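Local coordinates for protein cystathionine gamma-synthase (Xanthomonas oryzae pv. oryzae KACC 10331, PDB 6LGO) that probably makes or cleaves cystathionine, using pyridoxal phosphate as its cofactor, at residues S42-D47 with D56-G61. The protein carries 1 engineered substitution. Numbering follows the deposited sequence.
Sequences SNFSFD and DYTRSG. With EBO ((2~{S})-2-azanyl-4-[(3~{S})-3-[(~{E})-[2-methyl-3-oxidanyl-5-(phosphonomethyl)pyridin-4-yl]methylideneamino]-4-oxidanyl-4-oxidanylidene-butyl]sulfanyl-butanoic acid), chain F.
F44 and T58 cross at about a right angle. The F44 ring turns its edge to the other segment, with CE1 3.5 Å from T58 OG1 and the carbonyl oxygen of D56 also near the ring plane. The F44 side chain starts toward 56-61; with CG beside the backbone N (chi1 -59°), CD1 and CE1 line up along D56 and T58. T58 OG1 bonds mainly to the carbonyl of S41. The backbones meet in a single bridge, N43 with Y57. T58 N donates to S42 O at 2.8 Å, and F44 N gives D56 O a weak bond. A water also joins F44 O and D56 O.

The S42 carbonyl oxygen approaches the Y57 ring obliquely, 3.3 Å from CD1. One ring face carries the sulfur of EBO, a homolanthionine-type thioether joined to the pyridoxal cofactor as an imine. Y57 OH is hydrogen-bonded to EBO O2, modelled very short, and to K209 of the second subunit. The R59 guanidinium meets the phosphono group edge-on: NE reaches O1 at 2.6 Å and NH2 reaches O2 at 2.9 Å. The bend at chi3 (37°) helps bring it there. R59 NH1 donates to carboxylate O4 of EBO at 2.8 Å. D56 OD2 accepts from amino group N2 at 2.7 Å.

EBO also bonds S206, T208 and R372 of the second subunit, where K209 is the predicted cofactor lysine. This loop thus completes that subunit's active site. Its charges probably match the ligand: R59 faces the phosphono group and a carboxylate, D56 the amino group.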
# COMPACT_ATOMS: atom_id res chain seq x y z
N SER A 42 -3.78 -11.08 8.69
CA SER A 42 -5.09 -11.39 9.35
C SER A 42 -4.82 -12.12 10.67
O SER A 42 -5.44 -11.86 11.74
CB SER A 42 -5.93 -12.19 8.43
OG SER A 42 -5.30 -13.43 8.13
N ASN A 43 -3.82 -12.98 10.64
CA ASN A 43 -3.59 -13.89 11.77
C ASN A 43 -2.15 -13.84 12.31
O ASN A 43 -1.24 -13.27 11.66
CB ASN A 43 -4.04 -15.27 11.34
CG ASN A 43 -3.33 -15.84 10.14
OD1 ASN A 43 -3.48 -17.06 9.86
ND2 ASN A 43 -2.58 -15.04 9.44
N PHE A 44 -1.97 -14.39 13.52
CA PHE A 44 -0.71 -14.40 14.32
C PHE A 44 -0.53 -15.82 14.89
O PHE A 44 -1.53 -16.36 15.38
CB PHE A 44 -0.81 -13.32 15.42
CG PHE A 44 -1.01 -11.92 14.92
CD1 PHE A 44 -2.26 -11.51 14.49
CD2 PHE A 44 0.05 -11.05 14.78
CE1 PHE A 44 -2.43 -10.24 13.97
CE2 PHE A 44 -0.13 -9.77 14.31
CZ PHE A 44 -1.35 -9.37 13.85
N SER A 45 0.64 -16.44 14.77
CA SER A 45 0.93 -17.74 15.40
C SER A 45 0.64 -17.68 16.90
O SER A 45 0.72 -16.59 17.55
CB SER A 45 2.31 -18.26 15.11
OG SER A 45 3.24 -17.26 15.51
N PHE A 46 0.18 -18.80 17.44
CA PHE A 46 0.32 -19.13 18.87
C PHE A 46 1.77 -19.56 19.12
O PHE A 46 2.48 -20.00 18.20
CB PHE A 46 -0.69 -20.22 19.27
CG PHE A 46 -2.09 -19.72 19.53
CD1 PHE A 46 -2.70 -18.81 18.69
CD2 PHE A 46 -2.79 -20.17 20.64
CE1 PHE A 46 -3.98 -18.36 18.95
CE2 PHE A 46 -4.07 -19.70 20.92
CZ PHE A 46 -4.67 -18.82 20.06
N ASP A 47 2.20 -19.39 20.37
CA ASP A 47 3.56 -19.71 20.86
C ASP A 47 3.49 -21.11 21.47
O ASP A 47 3.57 -21.22 22.71
CB ASP A 47 3.99 -18.62 21.85
CG ASP A 47 5.39 -18.77 22.41
OD1 ASP A 47 6.22 -19.35 21.71
OD2 ASP A 47 5.60 -18.29 23.55
N ASP A 56 -3.78 -12.19 18.05
CA ASP A 56 -4.22 -13.50 17.55
C ASP A 56 -4.90 -13.31 16.18
O ASP A 56 -4.66 -14.10 15.26
CB ASP A 56 -5.08 -14.17 18.63
CG ASP A 56 -6.49 -13.65 18.82
OD1 ASP A 56 -6.64 -12.57 19.36
OD2 ASP A 56 -7.46 -14.35 18.40
N TYR A 57 -5.72 -12.27 16.07
CA TYR A 57 -6.57 -12.02 14.90
C TYR A 57 -6.90 -10.55 14.76
O TYR A 57 -7.32 -9.90 15.73
CB TYR A 57 -7.88 -12.78 15.00
CG TYR A 57 -8.59 -12.85 13.66
CD1 TYR A 57 -8.08 -13.60 12.61
CD2 TYR A 57 -9.81 -12.27 13.51
CE1 TYR A 57 -8.78 -13.73 11.43
CE2 TYR A 57 -10.51 -12.38 12.34
CZ TYR A 57 -10.00 -13.10 11.28
OH TYR A 57 -10.78 -13.17 10.14
N THR A 58 -6.72 -10.07 13.53
CA THR A 58 -6.67 -8.62 13.20
C THR A 58 -8.06 -7.98 13.45
O THR A 58 -8.03 -6.79 13.83
CB THR A 58 -6.04 -8.36 11.83
OG1 THR A 58 -4.62 -8.39 12.02
CG2 THR A 58 -6.45 -7.03 11.24
N ARG A 59 -9.18 -8.68 13.28
CA ARG A 59 -10.49 -8.07 13.59
C ARG A 59 -10.49 -7.68 15.09
O ARG A 59 -10.97 -6.58 15.40
CB ARG A 59 -11.66 -9.02 13.33
CG ARG A 59 -12.97 -8.51 13.93
CD ARG A 59 -14.18 -9.23 13.33
NE ARG A 59 -14.00 -10.65 13.03
CZ ARG A 59 -13.97 -11.66 13.91
NH1 ARG A 59 -14.03 -11.40 15.20
NH2 ARG A 59 -13.89 -12.93 13.50
N SER A 60 -9.90 -8.51 15.96
CA SER A 60 -9.90 -8.34 17.44
C SER A 60 -8.85 -7.31 17.86
O SER A 60 -9.09 -6.56 18.80
CB SER A 60 -9.62 -9.64 18.14
OG SER A 60 -10.46 -10.70 17.66
N GLY A 61 -7.69 -7.33 17.25
CA GLY A 61 -6.54 -6.51 17.71
C GLY A 61 -5.45 -6.63 16.69
O GLY A 61 -5.32 -7.74 16.13
O6 EBO F . -10.77 -19.19 11.98
C15 EBO F . -12.00 -19.00 11.98
O5 EBO F . -12.89 -19.91 12.17
C8 EBO F . -12.29 -17.56 11.70
C9 EBO F . -11.73 -16.51 12.77
C10 EBO F . -11.28 -17.04 14.17
S EBO F . -10.83 -15.64 14.97
C11 EBO F . -11.48 -16.00 16.52
C12 EBO F . -10.66 -15.28 17.52
C13 EBO F . -10.93 -13.82 17.74
C14 EBO F . -12.37 -13.45 17.96
O4 EBO F . -13.14 -13.36 17.00
O3 EBO F . -12.83 -13.12 19.04
N2 EBO F . -10.04 -13.52 18.86
N1 EBO F . -13.69 -17.44 11.19
C7 EBO F . -14.19 -16.41 10.70
C3 EBO F . -15.52 -16.39 10.12
C2 EBO F . -16.11 -17.66 9.72
O7 EBO F . -15.48 -18.87 9.83
C4 EBO F . -16.23 -15.08 9.87
C6 EBO F . -15.80 -13.61 10.01
P EBO F . -14.27 -12.56 9.78
O2 EBO F . -13.05 -12.89 10.68
O1 EBO F . -14.73 -11.26 10.56
O EBO F . -13.65 -11.83 8.65
C5 EBO F . -17.57 -15.39 9.33
N EBO F . -18.15 -16.57 8.94
C1 EBO F . -17.48 -17.68 9.11
C EBO F . -17.93 -19.01 8.68
O HOH W 1 -4.14 -16.77 15.39